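Local structure of 1,4-dihydroxy-6-naphtoate synthase (Archaeoglobus fulgidus, 1ZBM) at residues F24-L38 with E199-I212. The protein probably converts cyclic dehypoxanthine futalosine into 1,4-dihydroxy-6-naphthoate, releasing dihydroxyacetone, as a lyase of menaquinone biosynthesis. Numbering follows the deposited sequence.
Sequences FMFYAMTHGKVDTWL and EFLRAMRESIAFAI
The hydroxyl of S207 is gripped twice by helix 24-30: OG donates to M25 O at 2.8 Å, in the carbonyl plane and on a lone pair, and accepts from M29 N at 3.1 Å through a bent bond. S207 thus fills a hole between M25, F26, A28 and M29 as a polar knob, giving M29 N a partner where the kinked helix lacks its bond to the preceding turn. A28 N, the other amide without that bond, donates to a water. The axes approach to 6.8 Å at 114°, close enough for the knob of M29 to fit among F200, A203, M204 and S207, its CE reaching A203 CB. M204, bent at chi2 and chi3, sets CE over the centre of the F26 ring, 3.9 Å from its centroid, and F26 also stacks on H16. At the other end A211 CB lies on a face of the F24 ring. Past the helix, the loop follows helix 199-212 back toward its start. R202 NH2 donates almost straight to D35 O (2.6 Å, 165°) and bridges to E199 OE2, which T36 OG1 also meets on its anti side, 3.2 Å away. With CG opposite the backbone N (chi1 -176°), E199 lays that carbon against a face of the W37 indole, and the bend at chi2 turns the carboxylate toward T36 and R202. A leucine in place of E199 would probably leave R202 and T36 without their shared acceptor and let the guanidinium swing from D35. Hydroxyl and apolar knobs therefore fasten the helices at the centre, whereas a charged network pins the loop leading into strand 39-44, within a periplasmic-binding-protein-like fold.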
loop_
_atom_site.group_PDB
_atom_site.type_symbol
_atom_site.label_atom_id
_atom_site.label_comp_id
_atom_site.label_asym_id
_atom_site.label_seq_id
_atom_site.Cartn_x
_atom_site.Cartn_y
_atom_site.Cartn_z
ATOM N N PHE A 24 -3.271 -8.982 -8.353
ATOM C CA PHE A 24 -2.283 -9.237 -9.393
ATOM C C PHE A 24 -1.110 -10.013 -8.785
ATOM O O PHE A 24 -0.790 -11.118 -9.223
ATOM C CB PHE A 24 -1.819 -7.889 -9.966
ATOM C CG PHE A 24 -0.823 -7.999 -11.086
ATOM C CD1 PHE A 24 -1.228 -8.357 -12.370
ATOM C CD2 PHE A 24 0.524 -7.758 -10.852
ATOM C CE1 PHE A 24 -0.301 -8.454 -13.419
ATOM C CE2 PHE A 24 1.461 -7.853 -11.890
ATOM C CZ PHE A 24 1.045 -8.211 -13.176
HETATM N N MSE A 25 -0.500 -9.427 -7.759
HETATM C CA MSE A 25 0.625 -10.020 -7.048
HETATM C C MSE A 25 0.293 -11.407 -6.475
HETATM O O MSE A 25 1.095 -12.346 -6.581
HETATM C CB MSE A 25 1.051 -9.074 -5.919
HETATM C CG MSE A 25 2.277 -9.496 -5.137
HETATM SE SE MSE A 25 2.500 -8.388 -3.531
HETATM C CE MSE A 25 2.296 -6.641 -4.370
ATOM N N PHE A 26 -0.898 -11.545 -5.894
ATOM C CA PHE A 26 -1.315 -12.822 -5.290
ATOM C C PHE A 26 -2.018 -13.822 -6.204
ATOM O O PHE A 26 -2.350 -14.922 -5.762
ATOM C CB PHE A 26 -2.229 -12.583 -4.084
ATOM C CG PHE A 26 -1.506 -12.152 -2.843
ATOM C CD1 PHE A 26 -1.331 -10.810 -2.558
ATOM C CD2 PHE A 26 -1.040 -13.094 -1.935
ATOM C CE1 PHE A 26 -0.705 -10.406 -1.379
ATOM C CE2 PHE A 26 -0.410 -12.708 -0.752
ATOM C CZ PHE A 26 -0.246 -11.363 -0.473
ATOM N N TYR A 27 -2.242 -13.453 -7.463
ATOM C CA TYR A 27 -2.921 -14.341 -8.402
ATOM C C TYR A 27 -2.391 -15.774 -8.432
ATOM O O TYR A 27 -3.157 -16.724 -8.289
ATOM C CB TYR A 27 -2.875 -13.768 -9.821
ATOM C CG TYR A 27 -3.322 -14.766 -10.859
ATOM C CD1 TYR A 27 -2.394 -15.529 -11.570
ATOM C CD2 TYR A 27 -4.678 -15.011 -11.071
ATOM C CE1 TYR A 27 -2.810 -16.512 -12.462
ATOM C CE2 TYR A 27 -5.099 -15.993 -11.958
ATOM C CZ TYR A 27 -4.163 -16.738 -12.648
ATOM O OH TYR A 27 -4.594 -17.707 -13.527
ATOM N N ALA A 28 -1.088 -15.929 -8.630
ATOM C CA ALA A 28 -0.493 -17.257 -8.696
ATOM C C ALA A 28 -0.770 -18.075 -7.438
ATOM O O ALA A 28 -1.025 -19.280 -7.512
ATOM C CB ALA A 28 1.022 -17.148 -8.922
HETATM N N MSE A 29 -0.717 -17.418 -6.282
HETATM C CA MSE A 29 -0.944 -18.106 -5.018
HETATM C C MSE A 29 -2.419 -18.431 -4.788
HETATM O O MSE A 29 -2.749 -19.513 -4.307
HETATM C CB MSE A 29 -0.407 -17.267 -3.858
HETATM C CG MSE A 29 -0.261 -18.037 -2.551
HETATM SE SE MSE A 29 0.382 -16.915 -1.089
HETATM C CE MSE A 29 2.275 -16.916 -1.517
ATOM N N THR A 30 -3.298 -17.500 -5.141
ATOM C CA THR A 30 -4.728 -17.699 -4.967
ATOM C C THR A 30 -5.320 -18.722 -5.950
ATOM O O THR A 30 -6.482 -19.120 -5.816
ATOM C CB THR A 30 -5.495 -16.367 -5.110
ATOM O OG1 THR A 30 -5.111 -15.718 -6.329
ATOM C CG2 THR A 30 -5.197 -15.446 -3.934
ATOM N N HIS A 31 -4.535 -19.151 -6.934
ATOM C CA HIS A 31 -5.026 -20.129 -7.900
ATOM C C HIS A 31 -4.239 -21.428 -7.915
ATOM O O HIS A 31 -4.087 -22.052 -8.962
ATOM C CB HIS A 31 -5.052 -19.536 -9.311
ATOM C CG HIS A 31 -6.155 -18.550 -9.528
ATOM N ND1 HIS A 31 -6.232 -17.359 -8.836
ATOM C CD2 HIS A 31 -7.237 -18.585 -10.339
ATOM C CE1 HIS A 31 -7.318 -16.704 -9.213
ATOM N NE2 HIS A 31 -7.945 -17.428 -10.125
ATOM N N GLY A 32 -3.750 -21.831 -6.748
ATOM C CA GLY A 32 -3.007 -23.070 -6.640
ATOM C C GLY A 32 -1.882 -23.233 -7.640
ATOM O O GLY A 32 -1.467 -24.357 -7.922
ATOM N N LYS A 33 -1.385 -22.118 -8.169
ATOM C CA LYS A 33 -0.297 -22.142 -9.141
ATOM C C LYS A 33 1.058 -22.166 -8.437
ATOM O O LYS A 33 2.098 -22.288 -9.085
ATOM C CB LYS A 33 -0.381 -20.915 -10.056
ATOM C CG LYS A 33 -1.682 -20.794 -10.845
ATOM C CD LYS A 33 -1.710 -21.708 -12.062
ATOM C CE LYS A 33 -0.727 -21.230 -13.130
ATOM N NZ LYS A 33 -0.578 -22.176 -14.283
ATOM N N VAL A 34 1.041 -22.051 -7.113
ATOM C CA VAL A 34 2.278 -22.059 -6.332
ATOM C C VAL A 34 2.343 -23.309 -5.475
ATOM O O VAL A 34 1.484 -23.528 -4.622
ATOM C CB VAL A 34 2.367 -20.842 -5.384
ATOM C CG1 VAL A 34 3.711 -20.836 -4.673
ATOM C CG2 VAL A 34 2.157 -19.560 -6.160
ATOM N N ASP A 35 3.371 -24.118 -5.685
ATOM C CA ASP A 35 3.521 -25.352 -4.928
ATOM C C ASP A 35 4.124 -25.084 -3.550
ATOM O O ASP A 35 5.259 -24.627 -3.439
ATOM C CB ASP A 35 4.401 -26.334 -5.709
ATOM C CG ASP A 35 4.220 -27.764 -5.252
ATOM O OD1 ASP A 35 3.078 -28.275 -5.343
ATOM O OD2 ASP A 35 5.216 -28.380 -4.807
ATOM N N THR A 36 3.355 -25.375 -2.504
ATOM C CA THR A 36 3.801 -25.159 -1.131
ATOM C C THR A 36 3.151 -26.123 -0.154
ATOM O O THR A 36 2.031 -26.566 -0.382
ATOM C CB THR A 36 3.471 -23.734 -0.654
ATOM O OG1 THR A 36 3.784 -23.617 0.740
ATOM C CG2 THR A 36 1.992 -23.442 -0.853
ATOM N N TRP A 37 3.853 -26.440 0.932
ATOM C CA TRP A 37 3.301 -27.330 1.947
ATOM C C TRP A 37 2.473 -26.549 2.966
ATOM O O TRP A 37 1.905 -27.135 3.879
ATOM C CB TRP A 37 4.401 -28.102 2.673
ATOM C CG TRP A 37 5.529 -27.255 3.183
ATOM C CD1 TRP A 37 6.672 -26.920 2.511
ATOM C CD2 TRP A 37 5.622 -26.627 4.470
ATOM N NE1 TRP A 37 7.472 -26.129 3.299
ATOM C CE2 TRP A 37 6.857 -25.941 4.505
ATOM C CE3 TRP A 37 4.793 -26.593 5.596
ATOM C CZ2 TRP A 37 7.272 -25.210 5.624
ATOM C CZ3 TRP A 37 5.207 -25.867 6.708
ATOM C CH2 TRP A 37 6.441 -25.191 6.714
ATOM N N LEU A 38 2.406 -25.230 2.798
ATOM C CA LEU A 38 1.631 -24.379 3.689
ATOM C C LEU A 38 0.152 -24.420 3.318
ATOM O O LEU A 38 -0.197 -24.358 2.142
ATOM C CB LEU A 38 2.118 -22.931 3.605
ATOM C CG LEU A 38 3.428 -22.540 4.283
ATOM C CD1 LEU A 38 3.792 -21.110 3.893
ATOM C CD2 LEU A 38 3.286 -22.654 5.797
ATOM N N GLU A 199 9.539 -20.502 3.961
ATOM C CA GLU A 199 8.607 -21.099 3.010
ATOM C C GLU A 199 7.667 -20.076 2.410
ATOM O O GLU A 199 7.488 -20.025 1.194
ATOM C CB GLU A 199 7.791 -22.201 3.691
ATOM C CG GLU A 199 6.857 -22.945 2.754
ATOM C CD GLU A 199 7.590 -23.524 1.550
ATOM O OE1 GLU A 199 8.764 -23.911 1.691
ATOM O OE2 GLU A 199 6.980 -23.600 0.470
ATOM N N PHE A 200 7.056 -19.263 3.264
ATOM C CA PHE A 200 6.126 -18.266 2.761
ATOM C C PHE A 200 6.828 -17.233 1.898
ATOM O O PHE A 200 6.262 -16.734 0.920
ATOM C CB PHE A 200 5.411 -17.554 3.899
ATOM C CG PHE A 200 4.419 -16.560 3.419
ATOM C CD1 PHE A 200 3.174 -16.971 2.972
ATOM C CD2 PHE A 200 4.761 -15.222 3.315
ATOM C CE1 PHE A 200 2.284 -16.056 2.428
ATOM C CE2 PHE A 200 3.878 -14.304 2.771
ATOM C CZ PHE A 200 2.640 -14.720 2.323
ATOM N N LEU A 201 8.054 -16.890 2.275
ATOM C CA LEU A 201 8.826 -15.928 1.501
ATOM C C LEU A 201 9.027 -16.483 0.101
ATOM O O LEU A 201 8.899 -15.756 -0.889
ATOM C CB LEU A 201 10.183 -15.682 2.144
ATOM C CG LEU A 201 11.104 -14.908 1.214
ATOM C CD1 LEU A 201 10.504 -13.546 0.923
ATOM C CD2 LEU A 201 12.481 -14.775 1.855
ATOM N N ARG A 202 9.335 -17.779 0.028
ATOM C CA ARG A 202 9.553 -18.460 -1.250
ATOM C C ARG A 202 8.286 -18.451 -2.096
ATOM O O ARG A 202 8.332 -18.148 -3.287
ATOM C CB ARG A 202 9.995 -19.915 -1.021
ATOM C CG ARG A 202 10.327 -20.680 -2.317
ATOM C CD ARG A 202 10.644 -22.156 -2.052
ATOM N NE ARG A 202 9.429 -22.891 -1.677
ATOM C CZ ARG A 202 8.459 -23.215 -2.532
ATOM N NH1 ARG A 202 8.561 -22.883 -3.812
ATOM N NH2 ARG A 202 7.380 -23.844 -2.102
ATOM N N ALA A 203 7.155 -18.774 -1.478
ATOM C CA ALA A 203 5.891 -18.808 -2.191
ATOM C C ALA A 203 5.480 -17.415 -2.623
ATOM O O ALA A 203 4.904 -17.232 -3.697
ATOM C CB ALA A 203 4.811 -19.418 -1.316
HETATM N N MSE A 204 5.774 -16.429 -1.782
HETATM C CA MSE A 204 5.412 -15.046 -2.077
HETATM C C MSE A 204 6.177 -14.551 -3.297
HETATM O O MSE A 204 5.593 -13.958 -4.206
HETATM C CB MSE A 204 5.708 -14.154 -0.865
HETATM C CG MSE A 204 5.121 -12.754 -0.956
HETATM SE SE MSE A 204 3.169 -12.676 -0.967
HETATM C CE MSE A 204 2.864 -12.082 -2.802
ATOM N N ARG A 205 7.483 -14.800 -3.317
ATOM C CA ARG A 205 8.324 -14.378 -4.440
ATOM C C ARG A 205 7.893 -15.034 -5.739
ATOM O O ARG A 205 7.845 -14.392 -6.792
ATOM C CB ARG A 205 9.785 -14.720 -4.167
ATOM C CG ARG A 205 10.438 -13.765 -3.208
ATOM C CD ARG A 205 11.877 -14.135 -2.947
ATOM N NE ARG A 205 12.561 -13.035 -2.269
ATOM C CZ ARG A 205 13.600 -13.185 -1.461
ATOM N NH1 ARG A 205 14.086 -14.394 -1.219
ATOM N NH2 ARG A 205 14.142 -12.122 -0.898
ATOM N N GLU A 206 7.568 -16.317 -5.662
ATOM C CA GLU A 206 7.148 -17.024 -6.847
ATOM C C GLU A 206 5.867 -16.434 -7.402
ATOM O O GLU A 206 5.710 -16.307 -8.618
ATOM C CB GLU A 206 6.930 -18.498 -6.543
ATOM C CG GLU A 206 6.721 -19.323 -7.795
ATOM C CD GLU A 206 6.552 -20.786 -7.497
ATOM O OE1 GLU A 206 7.395 -21.341 -6.749
ATOM O OE2 GLU A 206 5.584 -21.384 -8.021
ATOM N N SER A 207 4.944 -16.061 -6.521
ATOM C CA SER A 207 3.674 -15.509 -6.983
ATOM C C SER A 207 3.855 -14.175 -7.722
ATOM O O SER A 207 3.172 -13.899 -8.716
ATOM C CB SER A 207 2.712 -15.340 -5.802
ATOM O OG SER A 207 1.381 -15.152 -6.266
ATOM N N ILE A 208 4.781 -13.359 -7.221
ATOM C CA ILE A 208 5.105 -12.048 -7.797
ATOM C C ILE A 208 5.775 -12.214 -9.168
ATOM O O ILE A 208 5.382 -11.581 -10.157
ATOM C CB ILE A 208 6.066 -11.274 -6.860
ATOM C CG1 ILE A 208 5.397 -11.045 -5.502
ATOM C CG2 ILE A 208 6.477 -9.950 -7.500
ATOM C CD1 ILE A 208 6.362 -10.637 -4.402
ATOM N N ALA A 209 6.793 -13.069 -9.213
ATOM C CA ALA A 209 7.508 -13.331 -10.453
ATOM C C ALA A 209 6.538 -13.872 -11.499
ATOM O O ALA A 209 6.633 -13.532 -12.680
ATOM C CB ALA A 209 8.643 -14.329 -10.211
ATOM N N PHE A 210 5.598 -14.706 -11.068
ATOM C CA PHE A 210 4.619 -15.274 -11.994
ATOM C C PHE A 210 3.776 -14.164 -12.629
ATOM O O PHE A 210 3.476 -14.209 -13.822
ATOM C CB PHE A 210 3.681 -16.252 -11.276
ATOM C CG PHE A 210 2.636 -16.858 -12.183
ATOM C CD1 PHE A 210 2.843 -18.105 -12.773
ATOM C CD2 PHE A 210 1.464 -16.156 -12.482
ATOM C CE1 PHE A 210 1.903 -18.646 -13.653
ATOM C CE2 PHE A 210 0.513 -16.681 -13.361
ATOM C CZ PHE A 210 0.734 -17.932 -13.949
ATOM N N ALA A 211 3.388 -13.178 -11.824
ATOM C CA ALA A 211 2.575 -12.076 -12.311
ATOM C C ALA A 211 3.267 -11.263 -13.405
ATOM O O ALA A 211 2.642 -10.881 -14.399
ATOM C CB ALA A 211 2.169 -11.166 -11.151
ATOM N N ILE A 212 4.556 -10.999 -13.230
ATOM C CA ILE A 212 5.324 -10.233 -14.212
ATOM C C ILE A 212 5.488 -10.965 -15.547
ATOM O O ILE A 212 5.457 -10.341 -16.606
ATOM C CB ILE A 212 6.732 -9.883 -13.659
ATOM C CG1 ILE A 212 6.583 -8.979 -12.432
ATOM C CG2 ILE A 212 7.562 -9.180 -14.727
ATOM C CD1 ILE A 212 5.842 -7.690 -12.713
HETATM O O HOH W 1 0.684 -13.872 -9.197
#